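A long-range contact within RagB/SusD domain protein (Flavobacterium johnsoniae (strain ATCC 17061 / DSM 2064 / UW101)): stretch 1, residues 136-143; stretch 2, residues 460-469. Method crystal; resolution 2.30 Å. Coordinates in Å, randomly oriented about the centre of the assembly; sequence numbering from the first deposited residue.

Stretch 1 136-143: VTPKYDKQ
Stretch 2 460-469: KNYMEAVQRM

A single water molecule stitches an irregular segment of chain to the flank of a helix more than 320 residues away: it accepts from Tyr140 N at 2.9 Å and donates to Asn461 O at 3.0 Å. That carbonyl already receives the helical hydrogen bond from Ala465 N (2.9 Å between Ala465 N and Asn461 O), so one oxygen serves both the helix and the neighboring segment. The contact illustrates a general principle: a segment without regular structure can pack against a helix by offering its backbone polar groups to helix side chains and to water, while one aromatic ring fills the space between.

The residues from 460 onward continue a helix that begins earlier in the chain, with phi/psi near -60/-45; Arg468 has -68/-16 and Met469 -90/3. Stretch 1 is largely extended, from Pro138 (-70/142) through Lys139 (-72/161) and Tyr140 (-94/117) to Lys142 (-60/135), the N-cap of a following helix. The two run in the same general sense: CA atoms of Lys139 and Asn461 lie 5.2 Å apart, those of Tyr140 and Ala465 6.3 Å. About 400 Å² is buried, both sides summed.

At the N-terminal end of the contact, Asn461 (chi1 m, -62°; chi2 -33°) points toward stretch 1 and brings ND2 to 2.8 Å from Thr137 O and 3.2 Å from Pro138 O. Asn461 CB also lies 3.9 Å from Tyr140 CD1. Lys139 (chi1 p, chi2 t, chi3 t, chi4 p) sends its end away from the helix, where its NZ forms a salt bridge with Asp141 OD1 at 3.1 Å.

Tyr140 (chi1 m, -71°; chi2 54°) is the buried centerpiece. Its CB points toward the helix, and the ring reaches one helical turn: Tyr140 CE1 is 3.7 Å from Tyr462 N, while Tyr140 CD2 makes an apolar contact with Ala465 CB, also at 3.7 Å. The ring thus lies against the Ala465 methyl and close to the helix backbone. Tyr140 OH approaches the edge of the Tyr462 ring, 3.9 Å from Tyr462 CD2, and is hydrogen-bonded elsewhere in the structure.

Arg468 closes the far end. With chi1 m, chi2 t, chi3 m and chi4 -113°, it reaches back so that Arg468 NH2 donates to Tyr140 O at 2.8 Å, with an N-H...O angle of 146°. The acceptor lies near the guanidinium plane, as suits an in-plane N-H donor. One face of the same group meets aliphatic carbon: Lys142 (chi1 m, chi2 t, chi3 p, chi4 t) sets its CG over it, 3.6 Å from Arg468 CZ.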

ATOM      1  N   VAL A 136     -30.049   3.439   2.684  1.00 42.54           N
ATOM      2  CA  VAL A 136     -30.057   3.597   1.232  1.00 40.84           C
ATOM      3  C   VAL A 136     -29.366   4.895   0.795  1.00 44.36           C
ATOM      4  O   VAL A 136     -28.834   4.967  -0.321  1.00 45.87           O
ATOM      5  CB  VAL A 136     -31.503   3.562   0.654  1.00 35.21           C
ATOM      6  CG1 VAL A 136     -32.067   2.131   0.602  1.00 39.55           C
ATOM      7  CG2 VAL A 136     -32.425   4.528   1.419  1.00 34.58           C
ATOM      8  N   THR A 137     -29.364   5.916   1.654  1.00 38.30           N
ATOM      9  CA  THR A 137     -28.654   7.156   1.325  1.00 32.41           C
ATOM     10  C   THR A 137     -27.674   7.612   2.416  1.00 32.10           C
ATOM     11  O   THR A 137     -27.898   8.642   3.055  1.00 27.83           O
ATOM     12  CB  THR A 137     -29.634   8.318   1.051  1.00 24.79           C
ATOM     13  OG1 THR A 137     -30.336   8.675   2.250  1.00 29.61           O
ATOM     14  CG2 THR A 137     -30.618   7.966  -0.069  1.00 20.78           C
ATOM     15  N   PRO A 138     -26.578   6.861   2.621  1.00 24.71           N
ATOM     16  CA  PRO A 138     -25.596   7.247   3.647  1.00 25.41           C
ATOM     17  C   PRO A 138     -24.811   8.491   3.265  1.00 21.00           C
ATOM     18  O   PRO A 138     -24.444   8.659   2.094  1.00 20.32           O
ATOM     19  CB  PRO A 138     -24.664   6.037   3.708  1.00 27.27           C
ATOM     20  CG  PRO A 138     -24.701   5.500   2.318  1.00 29.30           C
ATOM     21  CD  PRO A 138     -26.124   5.702   1.835  1.00 23.91           C
ATOM     22  N   LYS A 139     -24.536   9.340   4.250  1.00 20.10           N
ATOM     23  CA  LYS A 139     -23.739  10.544   4.034  1.00 22.24           C
ATOM     24  C   LYS A 139     -22.273  10.187   3.810  1.00 20.83           C
ATOM     25  O   LYS A 139     -21.834   9.072   4.123  1.00 17.27           O
ATOM     26  CB  LYS A 139     -23.887  11.506   5.218  1.00 18.94           C
ATOM     27  CG  LYS A 139     -23.219  11.016   6.499  1.00 24.16           C
ATOM     28  CD  LYS A 139     -23.589  11.905   7.674  1.00 22.58           C
ATOM     29  CE  LYS A 139     -23.057  11.381   9.008  1.00 22.45           C
ATOM     30  NZ  LYS A 139     -21.651  11.831   9.307  1.00 22.20           N
ATOM     31  N   TYR A 140     -21.528  11.126   3.231  1.00 19.43           N
ATOM     32  CA  TYR A 140     -20.084  10.982   3.055  1.00 17.56           C
ATOM     33  C   TYR A 140     -19.428  11.644   4.245  1.00 16.32           C
ATOM     34  O   TYR A 140     -19.644  12.825   4.456  1.00 18.57           O
ATOM     35  CB  TYR A 140     -19.621  11.631   1.745  1.00 14.61           C
ATOM     36  CG  TYR A 140     -20.043  10.908   0.468  1.00 17.40           C
ATOM     37  CD1 TYR A 140     -21.388  10.597   0.218  1.00 16.22           C
ATOM     38  CD2 TYR A 140     -19.098  10.577  -0.510  1.00 17.72           C
ATOM     39  CE1 TYR A 140     -21.780   9.952  -0.942  1.00 14.02           C
ATOM     40  CE2 TYR A 140     -19.475   9.930  -1.681  1.00 19.42           C
ATOM     41  CZ  TYR A 140     -20.818   9.615  -1.886  1.00 20.39           C
ATOM     42  OH  TYR A 140     -21.193   8.967  -3.026  1.00 14.53           O
ATOM     43  N   ASP A 141     -18.698  10.900   5.073  1.00 18.77           N
ATOM     44  CA  ASP A 141     -17.998  11.543   6.200  1.00 18.62           C
ATOM     45  C   ASP A 141     -16.832  12.370   5.685  1.00 20.09           C
ATOM     46  O   ASP A 141     -16.132  11.941   4.762  1.00 21.22           O
ATOM     47  CB  ASP A 141     -17.454  10.541   7.223  1.00 17.00           C
ATOM     48  CG  ASP A 141     -18.516   9.620   7.789  1.00 15.55           C
ATOM     49  OD1 ASP A 141     -19.717   9.933   7.720  1.00 18.17           O
ATOM     50  OD2 ASP A 141     -18.137   8.560   8.325  1.00 20.18           O
ATOM     51  N   LYS A 142     -16.606  13.535   6.281  1.00 14.58           N
ATOM     52  CA  LYS A 142     -15.387  14.267   6.002  1.00 17.31           C
ATOM     53  C   LYS A 142     -14.175  13.417   6.402  1.00 18.25           C
ATOM     54  O   LYS A 142     -14.144  12.825   7.496  1.00 11.70           O
ATOM     55  CB  LYS A 142     -15.377  15.601   6.741  1.00 17.29           C
ATOM     56  CG  LYS A 142     -16.401  16.591   6.244  1.00 19.56           C
ATOM     57  CD  LYS A 142     -16.539  17.765   7.199  1.00 28.95           C
ATOM     58  CE  LYS A 142     -15.220  18.529   7.369  1.00 31.62           C
ATOM     59  NZ  LYS A 142     -15.427  19.963   7.759  1.00 38.02           N
ATOM     60  N   GLN A 143     -13.175  13.376   5.519  1.00 17.13           N
ATOM     61  CA  GLN A 143     -11.994  12.537   5.747  1.00 21.94           C
ATOM     62  C   GLN A 143     -11.335  12.837   7.095  1.00 17.52           C
ATOM     63  O   GLN A 143     -10.919  11.915   7.797  1.00 15.29           O
ATOM     64  CB  GLN A 143     -10.970  12.698   4.611  1.00 16.28           C
ATOM     65  CG  GLN A 143      -9.751  11.767   4.756  1.00 17.24           C
ATOM     66  CD  GLN A 143      -8.746  11.885   3.609  1.00 17.03           C
ATOM     67  OE1 GLN A 143      -8.103  12.930   3.427  1.00 15.95           O
ATOM     68  NE2 GLN A 143      -8.590  10.802   2.845  1.00 12.66           N
ATOM     69  N   LYS A 460     -28.068  13.609  -3.142  1.00 17.36           N
ATOM     70  CA  LYS A 460     -27.854  14.732  -2.230  1.00 18.40           C
ATOM     71  C   LYS A 460     -26.490  14.669  -1.559  1.00 17.89           C
ATOM     72  O   LYS A 460     -25.707  15.610  -1.642  1.00 21.98           O
ATOM     73  CB  LYS A 460     -28.961  14.788  -1.168  1.00 21.60           C
ATOM     74  CG  LYS A 460     -28.775  15.886  -0.113  1.00 27.07           C
ATOM     75  CD  LYS A 460     -29.681  15.623   1.113  1.00 38.32           C
ATOM     76  CE  LYS A 460     -29.662  16.751   2.147  1.00 34.99           C
ATOM     77  NZ  LYS A 460     -28.436  16.771   3.011  1.00 33.27           N
ATOM     78  N   ASN A 461     -26.207  13.544  -0.923  1.00 15.30           N
ATOM     79  CA  ASN A 461     -24.955  13.362  -0.212  1.00 22.03           C
ATOM     80  C   ASN A 461     -23.747  13.391  -1.172  1.00 20.01           C
ATOM     81  O   ASN A 461     -22.737  14.058  -0.894  1.00 21.28           O
ATOM     82  CB  ASN A 461     -25.007  12.054   0.583  1.00 20.55           C
ATOM     83  CG  ASN A 461     -26.105  12.075   1.644  1.00 22.85           C
ATOM     84  OD1 ASN A 461     -26.403  13.124   2.205  1.00 20.25           O
ATOM     85  ND2 ASN A 461     -26.742  10.933   1.880  1.00 23.57           N
ATOM     86  N   TYR A 462     -23.891  12.722  -2.316  1.00 15.11           N
ATOM     87  CA  TYR A 462     -22.901  12.770  -3.385  1.00 16.43           C
ATOM     88  C   TYR A 462     -22.526  14.230  -3.684  1.00 16.58           C
ATOM     89  O   TYR A 462     -21.343  14.624  -3.607  1.00 14.87           O
ATOM     90  CB  TYR A 462     -23.454  12.065  -4.632  1.00 16.83           C
ATOM     91  CG  TYR A 462     -22.605  12.218  -5.857  1.00 17.65           C
ATOM     92  CD1 TYR A 462     -22.816  13.269  -6.746  1.00 13.28           C
ATOM     93  CD2 TYR A 462     -21.578  11.326  -6.123  1.00 15.01           C
ATOM     94  CE1 TYR A 462     -22.033  13.418  -7.874  1.00 16.68           C
ATOM     95  CE2 TYR A 462     -20.785  11.471  -7.248  1.00 16.20           C
ATOM     96  CZ  TYR A 462     -21.012  12.513  -8.120  1.00 18.59           C
ATOM     97  OH  TYR A 462     -20.213  12.650  -9.232  1.00 15.36           O
ATOM     98  N   MET A 463     -23.548  15.041  -3.959  1.00 14.78           N
ATOM     99  CA  MET A 463     -23.339  16.453  -4.263  1.00 14.86           C
ATOM    100  C   MET A 463     -22.735  17.239  -3.093  1.00 18.09           C
ATOM    101  O   MET A 463     -21.938  18.164  -3.324  1.00 13.33           O
ATOM    102  CB  MET A 463     -24.661  17.101  -4.688  1.00 19.93           C
ATOM    103  CG  MET A 463     -25.143  16.686  -6.082  1.00 20.50           C
ATOM    104  SD  MET A 463     -23.831  16.795  -7.316  1.00 22.30           S
ATOM    105  CE  MET A 463     -23.584  18.581  -7.385  1.00 21.38           C
ATOM    106  N   GLU A 464     -23.080  16.884  -1.848  1.00 16.42           N
ATOM    107  CA  GLU A 464     -22.433  17.558  -0.718  1.00 15.15           C
ATOM    108  C   GLU A 464     -20.935  17.284  -0.719  1.00 12.13           C
ATOM    109  O   GLU A 464     -20.116  18.216  -0.528  1.00 15.64           O
ATOM    110  CB  GLU A 464     -23.023  17.157   0.623  1.00 16.36           C
ATOM    111  CG  GLU A 464     -24.428  17.680   0.823  1.00 31.04           C
ATOM    112  CD  GLU A 464     -24.999  17.398   2.220  1.00 34.85           C
ATOM    113  OE1 GLU A 464     -24.281  16.780   3.056  1.00 35.82           O
ATOM    114  OE2 GLU A 464     -26.159  17.814   2.475  1.00 34.66           O
ATOM    115  N   ALA A 465     -20.560  16.028  -0.949  1.00  9.03           N
ATOM    116  CA  ALA A 465     -19.119  15.691  -1.032  1.00 16.64           C
ATOM    117  C   ALA A 465     -18.425  16.415  -2.223  1.00 15.32           C
ATOM    118  O   ALA A 465     -17.294  16.929  -2.102  1.00 15.16           O
ATOM    119  CB  ALA A 465     -18.917  14.192  -1.138  1.00 12.64           C
ATOM    120  N   VAL A 466     -19.120  16.459  -3.360  1.00 14.16           N
ATOM    121  CA  VAL A 466     -18.621  17.147  -4.550  1.00 17.23           C
ATOM    122  C   VAL A 466     -18.378  18.625  -4.267  1.00 15.47           C
ATOM    123  O   VAL A 466     -17.331  19.153  -4.619  1.00 13.58           O
ATOM    124  CB  VAL A 466     -19.599  17.013  -5.717  1.00 18.10           C
ATOM    125  CG1 VAL A 466     -19.333  18.071  -6.780  1.00 16.79           C
ATOM    126  CG2 VAL A 466     -19.558  15.603  -6.276  1.00 14.81           C
ATOM    127  N   GLN A 467     -19.343  19.276  -3.629  1.00 11.52           N
ATOM    128  CA  GLN A 467     -19.193  20.662  -3.195  1.00 15.24           C
ATOM    129  C   GLN A 467     -17.960  20.842  -2.346  1.00 18.62           C
ATOM    130  O   GLN A 467     -17.232  21.816  -2.507  1.00 15.16           O
ATOM    131  CB  GLN A 467     -20.398  21.140  -2.390  1.00 14.46           C
ATOM    132  CG  GLN A 467     -21.449  21.886  -3.160  1.00 24.48           C
ATOM    133  CD  GLN A 467     -22.623  22.266  -2.272  1.00 33.24           C
ATOM    134  OE1 GLN A 467     -23.041  21.487  -1.424  1.00 28.18           O
ATOM    135  NE2 GLN A 467     -23.123  23.477  -2.430  1.00 36.30           N
ATOM    136  N   ARG A 468     -17.745  19.923  -1.408  1.00 16.18           N
ATOM    137  CA  ARG A 468     -16.562  20.040  -0.556  1.00 17.47           C
ATOM    138  C   ARG A 468     -15.261  19.805  -1.329  1.00 19.73           C
ATOM    139  O   ARG A 468     -14.192  20.155  -0.844  1.00 19.41           O
ATOM    140  CB  ARG A 468     -16.645  19.073   0.624  1.00 16.63           C
ATOM    141  CG  ARG A 468     -17.863  19.297   1.469  1.00 15.87           C
ATOM    142  CD  ARG A 468     -17.670  18.701   2.821  1.00 18.50           C
ATOM    143  NE  ARG A 468     -17.637  17.253   2.785  1.00 21.00           N
ATOM    144  CZ  ARG A 468     -18.575  16.486   3.335  1.00 28.47           C
ATOM    145  NH1 ARG A 468     -19.586  17.071   3.967  1.00 20.69           N
ATOM    146  NH2 ARG A 468     -18.494  15.147   3.270  1.00 17.68           N
ATOM    147  N   MET A 469     -15.342  19.215  -2.520  1.00 17.29           N
ATOM    148  CA  MET A 469     -14.139  19.077  -3.348  1.00 20.79           C
ATOM    149  C   MET A 469     -13.891  20.256  -4.308  1.00 21.58           C
ATOM    150  O   MET A 469     -12.957  20.220  -5.118  1.00 25.26           O
ATOM    151  CB  MET A 469     -14.195  17.785  -4.160  1.00 19.03           C
ATOM    152  CG  MET A 469     -13.720  16.584  -3.382  1.00 19.23           C
ATOM    153  SD  MET A 469     -13.530  15.086  -4.379  1.00 16.92           S
ATOM    154  CE  MET A 469     -15.231  14.727  -4.841  1.00 15.72           C
TER
HETATM  155  O   HOH W   1     -22.555  13.527   2.032  1.00 19.43           O